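CurD (Moorea producens 3L, PDB 5KP7) probably works as an enzyme of the hydroxymethylglutaryl-CoA synthase family, and binds a 4'-phosphopantetheine arm in its pocket. Local coordinates at residues 40-44 and 63-68; 60-64 and 277-282; 191-197 and 318-324; 282-286 and 300-304; 310-314 and 331-337. The protein carries 3 engineered substitutions. All blocks are in the same frame, centred on the assembly; numbering follows the deposited sequence.

Interactions 1, 2 and 3 gather round the 4'-phosphopantetheine pocket, with centres about 11 to 14 Å apart. Interactions 1 and 2 share Met63, whose CE lies 3.9 Å from Ser191 CA of interaction 3. Interactions 2 and 3 both touch the ligand: Phe277 and Met280 pack against it, while Ser191 accepts a hydrogen bond from it. Ala67 N of interaction 1 lies 2.9 Å from Val318 O of interaction 3, probably hydrogen-bonded. Interaction 4 continues helix 278-293 away from the pocket; its centre is about 12 Å from that of interaction 2, with which it shares Lys282. Leu312 of interaction 5 packs on Phe304 of interaction 4 and on Gly278 and Val281 of interaction 2.

Interaction 1. Residues 40-44 and 63-68; sequences AQLEL and MKEKAV
Leu42 and Lys66 form the hydrogen-bonded pair at the middle of a short antiparallel ladder, flanked by the non-hydrogen-bonded pairs Gln41-Ala67 and Glu43-Glu65. Leu42 N reaches Lys66 O at 2.9 Å and Lys66 N returns to Leu42 O; Val68 N to Ala40 O and Leu44 N to Lys64 O extend the ladder at its two ends.

Gln41 can be followed outward over the neighbouring strand. Its CB rests 3.3 Å from Lys66 O. CG is wedged between the backbone N and the carbonyl carbon (chi1 58°), and a second bend (chi2 84°) lays the amide over Glu65. Gln41 CD is 4.0 Å from Glu65 CD, with the amide and carboxylate planes stacked 26° apart. Gln41 OE1 lies 3.4 Å from Glu65 CG, while NE2 turns back along its own strand to a weak bond with Glu43 OE2. Glu43 and Glu65 run side by side with Glu43 CG 3.9 Å from Glu65 CG, and Glu43 OE2 is 4.7 Å from Glu65 OE2. The like charges are probably moderated by Ser385, hydrogen-bonded to Glu43, and by a long, weak ion pair of Glu65 with Arg383.

On the opposite face Lys66 extends until NZ bonds Glu189 O and Tyr391 OH. Past the strands, Leu44 CD1 packs on Met63 CB at 3.6 Å, backed by Phe58. Strand 384-385 joins strand 40-43 on its other edge through backbone bonds of Gln41, completing a small three-stranded mixed sheet; Met63, just before strand 65-67, lines the 4'-phosphopantetheine pocket.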
# COMPACT_ATOMS: atom_id res chain seq x y z
N ALA A 40 14.78 -9.19 -4.85
CA ALA A 40 15.80 -8.67 -3.97
C ALA A 40 15.16 -7.70 -3.00
O ALA A 40 14.11 -7.10 -3.30
CB ALA A 40 16.87 -7.96 -4.78
N GLN A 41 15.79 -7.54 -1.85
CA GLN A 41 15.30 -6.62 -0.84
C GLN A 41 16.47 -5.97 -0.10
O GLN A 41 17.56 -6.51 -0.08
CB GLN A 41 14.37 -7.35 0.13
CG GLN A 41 14.97 -8.54 0.87
CD GLN A 41 15.75 -8.20 2.14
OE1 GLN A 41 15.72 -7.05 2.61
NE2 GLN A 41 16.43 -9.17 2.70
N LEU A 42 16.21 -4.80 0.48
CA LEU A 42 17.15 -4.08 1.34
C LEU A 42 16.60 -4.03 2.75
O LEU A 42 15.47 -3.56 2.98
CB LEU A 42 17.34 -2.65 0.88
CG LEU A 42 18.32 -1.80 1.70
CD1 LEU A 42 19.73 -2.34 1.54
CD2 LEU A 42 18.21 -0.35 1.27
N GLU A 43 17.44 -4.43 3.69
CA GLU A 43 17.12 -4.36 5.12
C GLU A 43 17.29 -2.93 5.58
O GLU A 43 18.34 -2.35 5.37
CB GLU A 43 18.00 -5.34 5.90
CG GLU A 43 17.60 -6.80 5.62
CD GLU A 43 18.65 -7.83 5.97
OE1 GLU A 43 19.50 -7.60 6.85
OE2 GLU A 43 18.61 -8.93 5.36
N LEU A 44 16.24 -2.33 6.13
CA LEU A 44 16.29 -0.90 6.42
C LEU A 44 17.29 -0.52 7.51
O LEU A 44 17.79 0.59 7.48
CB LEU A 44 14.90 -0.34 6.69
CG LEU A 44 14.03 -0.38 5.43
CD1 LEU A 44 12.62 -0.00 5.81
CD2 LEU A 44 14.57 0.51 4.31
N MET A 63 8.96 -0.62 10.20
CA MET A 63 9.51 -0.93 8.89
C MET A 63 10.69 -1.88 9.06
O MET A 63 11.46 -1.73 10.02
CB MET A 63 9.93 0.36 8.18
CG MET A 63 8.78 1.36 8.04
SD MET A 63 9.27 3.10 7.81
CE MET A 63 10.05 2.89 6.24
N LYS A 64 10.80 -2.88 8.19
CA LYS A 64 11.85 -3.91 8.30
C LYS A 64 12.68 -3.98 7.01
O LYS A 64 13.91 -3.80 7.03
CB LYS A 64 11.26 -5.29 8.64
CG LYS A 64 10.62 -5.43 10.03
CD LYS A 64 10.05 -6.85 10.32
CE LYS A 64 10.05 -7.21 11.81
NZ LYS A 64 9.98 -8.68 12.12
N GLU A 65 12.00 -4.29 5.90
CA GLU A 65 12.66 -4.45 4.61
C GLU A 65 11.83 -3.83 3.52
O GLU A 65 10.61 -3.74 3.64
CB GLU A 65 12.82 -5.93 4.27
CG GLU A 65 13.67 -6.74 5.25
CD GLU A 65 13.32 -8.20 5.26
OE1 GLU A 65 12.42 -8.60 4.49
OE2 GLU A 65 13.95 -8.96 6.02
N LYS A 66 12.50 -3.40 2.44
CA LYS A 66 11.77 -3.05 1.23
C LYS A 66 12.26 -3.89 0.04
O LYS A 66 13.45 -4.15 -0.11
CB LYS A 66 11.85 -1.56 0.92
CG LYS A 66 13.23 -1.01 0.60
CD LYS A 66 13.10 0.37 -0.02
CE LYS A 66 14.44 0.99 -0.33
NZ LYS A 66 14.22 2.14 -1.25
N ALA A 67 11.31 -4.30 -0.78
CA ALA A 67 11.67 -4.94 -2.05
C ALA A 67 12.23 -3.91 -2.99
O ALA A 67 11.80 -2.76 -2.97
CB ALA A 67 10.45 -5.60 -2.67
N VAL A 68 13.13 -4.33 -3.90
CA VAL A 68 13.76 -3.38 -4.84
C VAL A 68 13.78 -4.03 -6.23
O VAL A 68 14.30 -5.13 -6.35
CB VAL A 68 15.20 -3.05 -4.41
CG1 VAL A 68 15.81 -2.01 -5.33
CG2 VAL A 68 15.20 -2.52 -2.98

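Interaction 2. Residues 60-64 and 277-282; sequences NLMMK and FGGMVK. With PNS (4'-phosphopantetheine), chain E.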
# COMPACT_ATOMS: atom_id res chain seq x y z
N ASN A 60 10.80 1.73 15.11
CA ASN A 60 9.74 2.57 15.69
C ASN A 60 8.53 2.70 14.77
O ASN A 60 7.39 2.73 15.22
CB ASN A 60 10.29 3.97 15.90
CG ASN A 60 9.47 4.77 16.84
OD1 ASN A 60 8.60 5.52 16.42
ND2 ASN A 60 9.79 4.66 18.14
N LEU A 61 8.81 2.81 13.48
CA LEU A 61 7.79 3.00 12.44
C LEU A 61 7.29 1.67 11.85
O LEU A 61 6.48 1.66 10.90
CB LEU A 61 8.37 3.90 11.34
CG LEU A 61 8.65 5.35 11.76
CD1 LEU A 61 9.35 6.07 10.62
CD2 LEU A 61 7.39 6.11 12.10
N MET A 62 7.79 0.57 12.42
CA MET A 62 7.40 -0.80 12.06
C MET A 62 7.86 -1.21 10.67
O MET A 62 7.26 -2.06 10.05
CB MET A 62 5.89 -1.03 12.28
CG MET A 62 5.41 -0.55 13.64
SD MET A 62 3.66 -0.93 13.93
CE MET A 62 3.77 -2.68 14.38
N MET A 63 8.96 -0.62 10.20
CA MET A 63 9.51 -0.93 8.89
C MET A 63 10.69 -1.88 9.06
O MET A 63 11.46 -1.73 10.02
CB MET A 63 9.93 0.36 8.18
CG MET A 63 8.78 1.36 8.04
SD MET A 63 9.27 3.10 7.81
CE MET A 63 10.05 2.89 6.24
N LYS A 64 10.80 -2.88 8.19
CA LYS A 64 11.85 -3.91 8.30
C LYS A 64 12.68 -3.98 7.01
O LYS A 64 13.91 -3.80 7.03
CB LYS A 64 11.26 -5.29 8.64
CG LYS A 64 10.62 -5.43 10.03
CD LYS A 64 10.05 -6.85 10.32
CE LYS A 64 10.05 -7.21 11.81
NZ LYS A 64 9.98 -8.68 12.12
N PHE A 277 3.48 2.53 5.75
CA PHE A 277 4.39 1.94 6.72
C PHE A 277 3.51 1.56 7.93
O PHE A 277 2.46 2.18 8.16
CB PHE A 277 5.55 2.85 7.15
CG PHE A 277 5.13 4.22 7.63
CD1 PHE A 277 4.83 5.21 6.72
CD2 PHE A 277 5.09 4.52 9.00
CE1 PHE A 277 4.47 6.49 7.15
CE2 PHE A 277 4.71 5.80 9.43
CZ PHE A 277 4.40 6.78 8.50
N GLY A 278 3.90 0.53 8.68
CA GLY A 278 3.00 0.01 9.70
C GLY A 278 2.65 0.98 10.82
O GLY A 278 1.54 0.97 11.33
N GLY A 279 3.61 1.84 11.20
CA GLY A 279 3.38 2.77 12.31
C GLY A 279 2.18 3.67 12.11
O GLY A 279 1.44 3.97 13.06
N MET A 280 1.95 4.11 10.86
CA MET A 280 0.82 4.98 10.62
C MET A 280 -0.50 4.25 10.57
O MET A 280 -1.52 4.83 10.91
CB MET A 280 1.00 5.88 9.39
CG MET A 280 1.17 5.17 8.11
SD MET A 280 0.80 6.31 6.75
CE MET A 280 -0.98 6.26 6.73
N VAL A 281 -0.49 2.95 10.22
CA VAL A 281 -1.68 2.13 10.33
C VAL A 281 -2.04 1.93 11.82
O VAL A 281 -3.20 2.02 12.20
CB VAL A 281 -1.49 0.80 9.56
CG1 VAL A 281 -2.65 -0.17 9.81
CG2 VAL A 281 -1.34 1.09 8.06
N LYS A 282 -1.03 1.71 12.65
CA LYS A 282 -1.25 1.65 14.11
C LYS A 282 -1.90 2.94 14.60
O LYS A 282 -2.87 2.90 15.36
CB LYS A 282 0.06 1.33 14.84
CG LYS A 282 -0.12 1.14 16.35
CD LYS A 282 1.15 0.51 16.95
CE LYS A 282 1.14 0.52 18.43
NZ LYS A 282 2.36 -0.14 18.98
O23 PNS E . 8.75 9.58 10.65
P24 PNS E . 8.55 10.55 9.51
O26 PNS E . 9.44 11.77 9.41
O27 PNS E . 8.77 9.79 8.09
C28 PNS E . 8.15 8.54 7.80
C29 PNS E . 9.08 7.63 6.99
C30 PNS E . 8.41 6.38 6.45
C31 PNS E . 10.60 7.91 7.07
C32 PNS E . 9.08 8.43 5.59
O33 PNS E . 9.90 7.79 4.57
C34 PNS E . 7.77 8.72 4.87
O35 PNS E . 7.08 9.68 5.19
N36 PNS E . 7.39 7.83 3.95
C37 PNS E . 6.01 7.67 3.56
C38 PNS E . 5.53 8.63 2.50
C39 PNS E . 4.08 8.23 2.30
O40 PNS E . 3.80 7.40 1.44
N41 PNS E . 3.19 8.80 3.11
C42 PNS E . 1.79 8.46 2.99
C43 PNS E . 0.97 8.96 4.17
S44 PNS E . -0.73 8.53 3.76
O HOH W 1 5.63 -1.37 7.82
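Leu61 O receives Gly279 N at 2.9 Å, the N-H coming from well above the carbonyl plane, 55° out of it. The bond joins the Schellman motif at Met62, which ends helix 56-60, to the first turn of helix 278-293, where Phe277 holds the N-cap position. This is the tight part. Gly278 and Gly279 have no side chain, and a CB on either would crowd Met62 CB or Leu61 O. A water is wedged in beside them, accepting from Gly278 N at 2.7 Å and donating to Met62 O, which also accepts from Gln316 NE2 of helix 309-318.

The Phe277 ring is sandwiched: Met280 CG sits over the centre of one face, and C30 of the ligand over the rim of the other, 3.8 Å from Phe277 CD1. Leu61 O lies at the ring edge, and Leu61 CD2 touches Phe277 CE2 at 3.8 Å. Met63 SD makes an oblique Met-aromatic contact, 5.1 Å from the ring centroid, and also meets C30.

The loose side is the partly exposed Lys282, which meets Met62 only through CD, 4.2 Å from Met62 SD. Met309 of helix 309-318 and Phe304 of helix 297-307 close in on Met62, while Met280 faces helix 237-258.

Interaction 3. Residues 191-197 and 318-324; sequences SSGAGAV and VGNIMGA. With PNS (4'-phosphopantetheine), chain E.
Ser192 and Asn320 form a single backbone bridge, Asn320 N giving its hydrogen to Ser191 O and Gly193 N to Asn320 O, both at 2.8 Å. The bridge links the loop leading into strand 195-202, part of the large mixed sheet of this thiolase-like fold, to an Asx turn in the loop between helices 309-318 and 325-336. Two glycines allow the backbones to close up: Gly319, leaving the helix with positive phi, and Gly193, whose CA makes a C-H...O contact with Val318 O where a CB would clash.

Further along, apolar groups pack between the backbones. Val318 CG1 lies 3.3 Å from Ala194 O, which is buried here without a hydrogen-bond partner. Ile321 CG2 presses on Ala194 C at 3.4 Å, with its CD1 over Gly195, another position without room for a CB. Val197 CG2 then meets Ala324 CB more loosely, at 4.1 Å.

With Asn320 CG anti to the backbone N (chi1 -178°) and the amide turned by chi2 (3°), OD1 faces Met322 N and accepts from it at 2.9 Å, from above the carbonyl plane. ND2 points the other way, to a water that also donates to Ser192 OG and, weakly, to O40 of the ligand. A leucine here would probably leave Met322 N without its acceptor and this water without its amide donor, loosening the turn beside the ligand. Ser192 OG and Ser191 OG are both tied to Ala188 O as well. Ser191 OG is hydrogen-bonded to the same water and accepts the ligand amide N36 at 2.9 Å.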
# COMPACT_ATOMS: atom_id res chain seq x y z
N SER A 191 10.48 4.02 2.49
CA SER A 191 9.20 3.37 2.49
C SER A 191 8.79 2.80 1.14
O SER A 191 7.85 2.04 1.09
CB SER A 191 8.11 4.31 3.01
OG SER A 191 8.06 5.52 2.29
N SER A 192 9.43 3.20 0.06
CA SER A 192 8.87 2.94 -1.28
C SER A 192 9.43 1.62 -1.83
O SER A 192 10.62 1.54 -2.16
CB SER A 192 9.17 4.12 -2.18
OG SER A 192 8.29 5.20 -1.88
N GLY A 193 8.58 0.59 -1.90
CA GLY A 193 8.98 -0.74 -2.32
C GLY A 193 8.61 -1.03 -3.78
O GLY A 193 8.37 -0.13 -4.59
N ALA A 194 8.52 -2.31 -4.07
CA ALA A 194 8.13 -2.82 -5.36
C ALA A 194 7.38 -4.13 -5.16
O ALA A 194 7.76 -4.94 -4.31
CB ALA A 194 9.36 -3.07 -6.20
N GLY A 195 6.28 -4.33 -5.87
CA GLY A 195 5.53 -5.55 -5.69
C GLY A 195 4.32 -5.58 -6.57
O GLY A 195 3.90 -4.54 -7.10
N ALA A 196 3.75 -6.77 -6.72
CA ALA A 196 2.50 -6.92 -7.44
C ALA A 196 1.65 -8.00 -6.82
O ALA A 196 2.15 -8.99 -6.26
CB ALA A 196 2.78 -7.25 -8.90
N VAL A 197 0.35 -7.79 -6.87
CA VAL A 197 -0.62 -8.75 -6.40
C VAL A 197 -1.67 -8.95 -7.48
O VAL A 197 -2.28 -7.98 -7.96
CB VAL A 197 -1.28 -8.38 -5.03
CG1 VAL A 197 -2.25 -9.48 -4.60
CG2 VAL A 197 -0.23 -8.14 -3.96
N VAL A 318 8.11 -5.96 2.31
CA VAL A 318 8.13 -5.42 0.95
C VAL A 318 8.15 -3.90 0.90
O VAL A 318 8.64 -3.31 -0.08
CB VAL A 318 6.92 -5.99 0.17
CG1 VAL A 318 6.87 -5.49 -1.21
CG2 VAL A 318 7.02 -7.50 0.09
N GLY A 319 7.60 -3.24 1.91
CA GLY A 319 7.49 -1.77 1.92
C GLY A 319 6.18 -1.34 1.29
O GLY A 319 5.27 -2.15 1.07
N ASN A 320 6.04 -0.05 0.99
CA ASN A 320 4.82 0.42 0.35
C ASN A 320 4.90 0.02 -1.13
O ASN A 320 5.81 0.47 -1.84
CB ASN A 320 4.78 1.95 0.46
CG ASN A 320 3.54 2.58 -0.13
OD1 ASN A 320 2.64 1.90 -0.60
ND2 ASN A 320 3.47 3.89 -0.03
N ILE A 321 3.95 -0.81 -1.57
CA ILE A 321 3.86 -1.22 -2.97
C ILE A 321 2.63 -0.60 -3.64
O ILE A 321 2.08 -1.12 -4.59
CB ILE A 321 3.99 -2.74 -3.16
CG1 ILE A 321 2.92 -3.54 -2.42
CG2 ILE A 321 5.35 -3.17 -2.66
CD1 ILE A 321 2.82 -5.02 -2.80
N MET A 322 2.30 0.60 -3.16
CA MET A 322 1.30 1.48 -3.76
C MET A 322 -0.03 0.83 -3.91
O MET A 322 -0.56 0.33 -2.93
CB MET A 322 1.80 2.10 -5.08
CG MET A 322 3.15 2.70 -5.06
SD MET A 322 3.24 3.94 -3.84
CE MET A 322 4.91 3.53 -3.31
N GLY A 323 -0.57 0.72 -5.12
CA GLY A 323 -1.91 0.17 -5.28
C GLY A 323 -2.11 -1.29 -4.94
O GLY A 323 -3.25 -1.71 -4.81
N ALA A 324 -1.02 -2.05 -4.81
CA ALA A 324 -1.06 -3.45 -4.42
C ALA A 324 -1.01 -3.67 -2.88
O ALA A 324 -1.23 -4.79 -2.42
CB ALA A 324 0.10 -4.19 -5.06
O23 PNS E . 8.75 9.58 10.65
P24 PNS E . 8.55 10.55 9.51
O26 PNS E . 9.44 11.77 9.41
O27 PNS E . 8.77 9.79 8.09
C28 PNS E . 8.15 8.54 7.80
C29 PNS E . 9.08 7.63 6.99
C30 PNS E . 8.41 6.38 6.45
C31 PNS E . 10.60 7.91 7.07
C32 PNS E . 9.08 8.43 5.59
O33 PNS E . 9.90 7.79 4.57
C34 PNS E . 7.77 8.72 4.87
O35 PNS E . 7.08 9.68 5.19
N36 PNS E . 7.39 7.83 3.95
C37 PNS E . 6.01 7.67 3.56
C38 PNS E . 5.53 8.63 2.50
C39 PNS E . 4.08 8.23 2.30
O40 PNS E . 3.80 7.40 1.44
N41 PNS E . 3.19 8.80 3.11
C42 PNS E . 1.79 8.46 2.99
C43 PNS E . 0.97 8.96 4.17
S44 PNS E . -0.73 8.53 3.76
O HOH W 2 6.20 5.42 0.24

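Interaction 4. Residues 282-286 and 300-304; sequences KGAHR and IEADF
His285 NE2 donates to Asp303 OD2 at 2.7 Å, the one hydrogen bond between the two segments. The acceptor lies in the imidazole plane and offers its anti lone pair; ring and carboxylate are nearly coplanar, 14° apart. The other oxygen, OD1, is bridged to Arg306 and Arg307, so both ends of the buried carboxylate are engaged and its charge is probably balanced. A long, weak salt bridge runs from Lys282 NZ to Glu301 OE1 at 3.4 Å, on the partly exposed side. The guanidinium of Arg286 turns away instead, to an acidic side chain of another protein chain.

The Phe304 ring takes a CH-pi contact: Lys282, extended with CG anti to its N (chi1 -176°), crosses it with CG 3.8 Å from the centroid, over the face. His285 ND1 sits at the edge of that ring, and Ile300 O lies at the edge of the imidazole, 3.5 Å from His285 CE1.

Apolar packing is supplied by Ile300 CG2, 3.8 Å from Arg286 CA and against the foot of that side chain.

These links join helices 278-293 and 297-307, successive in the chain and connected by a short loop: a helix-loop-helix pair whose segment axes pass 10.3 Å apart at 124°.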
# COMPACT_ATOMS: atom_id res chain seq x y z
N LYS A 282 -1.03 1.71 12.65
CA LYS A 282 -1.25 1.65 14.11
C LYS A 282 -1.90 2.94 14.60
O LYS A 282 -2.87 2.90 15.36
CB LYS A 282 0.06 1.33 14.84
CG LYS A 282 -0.12 1.14 16.35
CD LYS A 282 1.15 0.51 16.95
CE LYS A 282 1.14 0.52 18.43
NZ LYS A 282 2.36 -0.14 18.98
N GLY A 283 -1.40 4.09 14.14
CA GLY A 283 -2.02 5.38 14.47
C GLY A 283 -3.45 5.57 13.98
O GLY A 283 -4.30 6.08 14.71
N ALA A 284 -3.73 5.14 12.75
CA ALA A 284 -5.08 5.20 12.20
C ALA A 284 -6.08 4.33 12.96
O ALA A 284 -7.18 4.77 13.31
CB ALA A 284 -5.08 4.85 10.72
N HIS A 285 -5.68 3.10 13.26
CA HIS A 285 -6.51 2.18 14.01
C HIS A 285 -6.80 2.77 15.40
O HIS A 285 -7.94 2.70 15.87
CB HIS A 285 -5.82 0.81 14.12
CG HIS A 285 -6.45 -0.12 15.10
ND1 HIS A 285 -5.95 -0.27 16.38
CD2 HIS A 285 -7.53 -0.93 15.02
CE1 HIS A 285 -6.70 -1.13 17.04
NE2 HIS A 285 -7.66 -1.55 16.24
N ARG A 286 -5.78 3.34 16.03
CA ARG A 286 -5.94 3.95 17.36
C ARG A 286 -6.95 5.11 17.28
O ARG A 286 -7.87 5.20 18.11
CB ARG A 286 -4.60 4.45 17.87
CG ARG A 286 -4.64 5.22 19.20
CD ARG A 286 -3.43 6.16 19.28
NE ARG A 286 -2.23 5.40 19.24
CZ ARG A 286 -1.13 5.61 18.52
NH1 ARG A 286 -0.91 6.68 17.77
NH2 ARG A 286 -0.17 4.70 18.65
N ILE A 300 -6.89 -0.71 23.18
CA ILE A 300 -6.62 -0.41 21.76
C ILE A 300 -5.40 -1.19 21.30
O ILE A 300 -5.42 -1.76 20.19
CB ILE A 300 -6.43 1.10 21.51
CG1 ILE A 300 -7.80 1.79 21.70
CG2 ILE A 300 -5.81 1.38 20.15
CD1 ILE A 300 -7.77 3.30 21.55
N GLU A 301 -4.35 -1.22 22.12
CA GLU A 301 -3.13 -1.93 21.73
C GLU A 301 -3.37 -3.43 21.60
O GLU A 301 -2.84 -4.07 20.67
CB GLU A 301 -1.95 -1.59 22.68
CG GLU A 301 -0.68 -2.43 22.46
CD GLU A 301 -0.09 -2.39 21.06
OE1 GLU A 301 -0.45 -1.51 20.24
OE2 GLU A 301 0.75 -3.30 20.75
N ALA A 302 -4.14 -4.02 22.52
CA ALA A 302 -4.50 -5.44 22.41
C ALA A 302 -5.29 -5.70 21.13
O ALA A 302 -5.06 -6.69 20.44
CB ALA A 302 -5.28 -5.91 23.62
N ASP A 303 -6.23 -4.79 20.81
CA ASP A 303 -7.04 -4.91 19.62
C ASP A 303 -6.17 -4.79 18.37
O ASP A 303 -6.38 -5.55 17.39
CB ASP A 303 -8.16 -3.86 19.62
CG ASP A 303 -9.16 -4.09 18.51
OD1 ASP A 303 -9.94 -5.09 18.58
OD2 ASP A 303 -9.16 -3.32 17.55
N PHE A 304 -5.20 -3.86 18.39
CA PHE A 304 -4.25 -3.72 17.29
C PHE A 304 -3.51 -5.04 17.02
O PHE A 304 -3.42 -5.51 15.88
CB PHE A 304 -3.26 -2.59 17.57
CG PHE A 304 -2.16 -2.52 16.56
CD1 PHE A 304 -2.39 -1.97 15.32
CD2 PHE A 304 -0.90 -3.03 16.85
CE1 PHE A 304 -1.38 -1.92 14.37
CE2 PHE A 304 0.11 -2.98 15.90
CZ PHE A 304 -0.12 -2.43 14.66

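Interaction 5. Residues 310-314 and 331-337; sequences PGLVY and ASTIDNG
Tyr314, Ser332 and Pro310 carry most of the contact. Ser332 OG sits between a carbonyl and the N-H four residues on: it donates to Pro310 O at 2.7 Å, in the carbonyl plane, and accepts Tyr314 N at 3.0 Å, taking the place of their direct bond in this weakly bonded helix. Its position anti to the backbone N (chi1 -168°) carries it in among Pro310, Gly311, Val313 and Tyr314.

The Tyr314 ring in turn lies over Ser332, with CD2 3.5 Å from Ser332 CB, and runs on to Asp335, where Tyr314 OH donates to the anti lone pair of Asp335 OD2 at 2.6 Å; ring and carboxylate stand almost perpendicular. Asn336 ND2 sits over one face of the ring, toward the rim, held there by a bond to Ser332 O at 2.9 Å. A phenylalanine here would probably keep the ring over Ser332 but leave Asp335 OD2 without its hydroxyl partner.

Pro310 CB packs against the end of the second helix, 4.0 Å from Gly337 N. Beside it Gly311, where a CB would strike Thr333 OG1, lets the backbones come close, and a water joins Gly311 N to Thr333 OG1, itself also hydrogen-bonded to Ser272 OG.

With segment axes 6.6 Å apart at 115°, helices 309-318 and 325-336 meet by reciprocal knobs-into-holes packing, Tyr314 and Ser332 serving as the knobs.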
# COMPACT_ATOMS: atom_id res chain seq x y z
N PRO A 310 -1.61 -8.94 12.05
CA PRO A 310 -1.41 -10.04 11.07
C PRO A 310 -1.27 -9.53 9.63
O PRO A 310 -0.41 -10.03 8.87
CB PRO A 310 -2.67 -10.90 11.25
CG PRO A 310 -3.00 -10.70 12.70
CD PRO A 310 -2.73 -9.24 12.97
N GLY A 311 -2.03 -8.50 9.29
CA GLY A 311 -1.96 -7.88 7.96
C GLY A 311 -0.67 -7.14 7.69
O GLY A 311 -0.28 -6.95 6.51
N LEU A 312 0.02 -6.70 8.74
CA LEU A 312 1.28 -5.97 8.56
C LEU A 312 2.49 -6.85 8.28
O LEU A 312 3.50 -6.36 7.82
CB LEU A 312 1.57 -5.08 9.78
CG LEU A 312 0.49 -4.01 9.99
CD1 LEU A 312 0.79 -3.24 11.26
CD2 LEU A 312 0.37 -3.06 8.81
N VAL A 313 2.41 -8.14 8.57
CA VAL A 313 3.57 -9.01 8.50
C VAL A 313 4.24 -8.96 7.12
O VAL A 313 5.44 -8.74 7.05
CB VAL A 313 3.20 -10.46 8.88
CG1 VAL A 313 4.35 -11.43 8.61
CG2 VAL A 313 2.78 -10.52 10.35
N TYR A 314 3.49 -9.22 6.05
CA TYR A 314 4.11 -9.21 4.72
C TYR A 314 4.42 -7.79 4.25
O TYR A 314 5.41 -7.57 3.56
CB TYR A 314 3.26 -9.91 3.67
CG TYR A 314 3.06 -11.38 3.90
CD1 TYR A 314 3.96 -12.14 4.65
CD2 TYR A 314 1.96 -12.02 3.37
CE1 TYR A 314 3.75 -13.50 4.85
CE2 TYR A 314 1.74 -13.37 3.55
CZ TYR A 314 2.65 -14.11 4.28
OH TYR A 314 2.46 -15.47 4.51
N ALA A 331 -3.69 -10.68 1.96
CA ALA A 331 -3.02 -11.96 1.89
C ALA A 331 -2.28 -12.26 3.22
O ALA A 331 -2.28 -13.39 3.71
CB ALA A 331 -2.02 -11.98 0.76
N SER A 332 -1.66 -11.22 3.78
CA SER A 332 -0.96 -11.34 5.07
C SER A 332 -1.91 -11.66 6.23
O SER A 332 -1.59 -12.50 7.08
CB SER A 332 -0.17 -10.08 5.34
OG SER A 332 0.74 -10.27 6.43
N THR A 333 -3.05 -10.99 6.26
CA THR A 333 -4.08 -11.28 7.26
C THR A 333 -4.51 -12.77 7.19
O THR A 333 -4.62 -13.44 8.21
CB THR A 333 -5.28 -10.37 7.04
OG1 THR A 333 -4.92 -9.02 7.37
CG2 THR A 333 -6.45 -10.79 7.90
N ILE A 334 -4.76 -13.25 5.98
CA ILE A 334 -5.23 -14.63 5.78
C ILE A 334 -4.18 -15.64 6.26
O ILE A 334 -4.50 -16.57 7.02
CB ILE A 334 -5.61 -14.90 4.31
CG1 ILE A 334 -6.82 -14.03 3.96
CG2 ILE A 334 -5.94 -16.39 4.09
CD1 ILE A 334 -7.13 -13.96 2.49
N ASP A 335 -2.93 -15.45 5.84
CA ASP A 335 -1.86 -16.37 6.25
C ASP A 335 -1.51 -16.34 7.73
O ASP A 335 -1.21 -17.38 8.34
CB ASP A 335 -0.60 -16.11 5.44
CG ASP A 335 -0.64 -16.72 4.07
OD1 ASP A 335 -1.65 -17.38 3.69
OD2 ASP A 335 0.34 -16.48 3.34
N ASN A 336 -1.56 -15.14 8.32
CA ASN A 336 -1.06 -14.95 9.68
C ASN A 336 -2.11 -14.88 10.78
O ASN A 336 -1.76 -15.02 11.96
CB ASN A 336 -0.16 -13.70 9.69
CG ASN A 336 1.07 -13.91 8.84
OD1 ASN A 336 1.94 -14.71 9.19
ND2 ASN A 336 1.14 -13.24 7.72
N GLY A 337 -3.37 -14.75 10.41
CA GLY A 337 -4.49 -14.76 11.35
C GLY A 337 -5.08 -16.15 11.52
O GLY A 337 -4.57 -17.12 10.97
O HOH W 3 -4.78 -8.21 10.13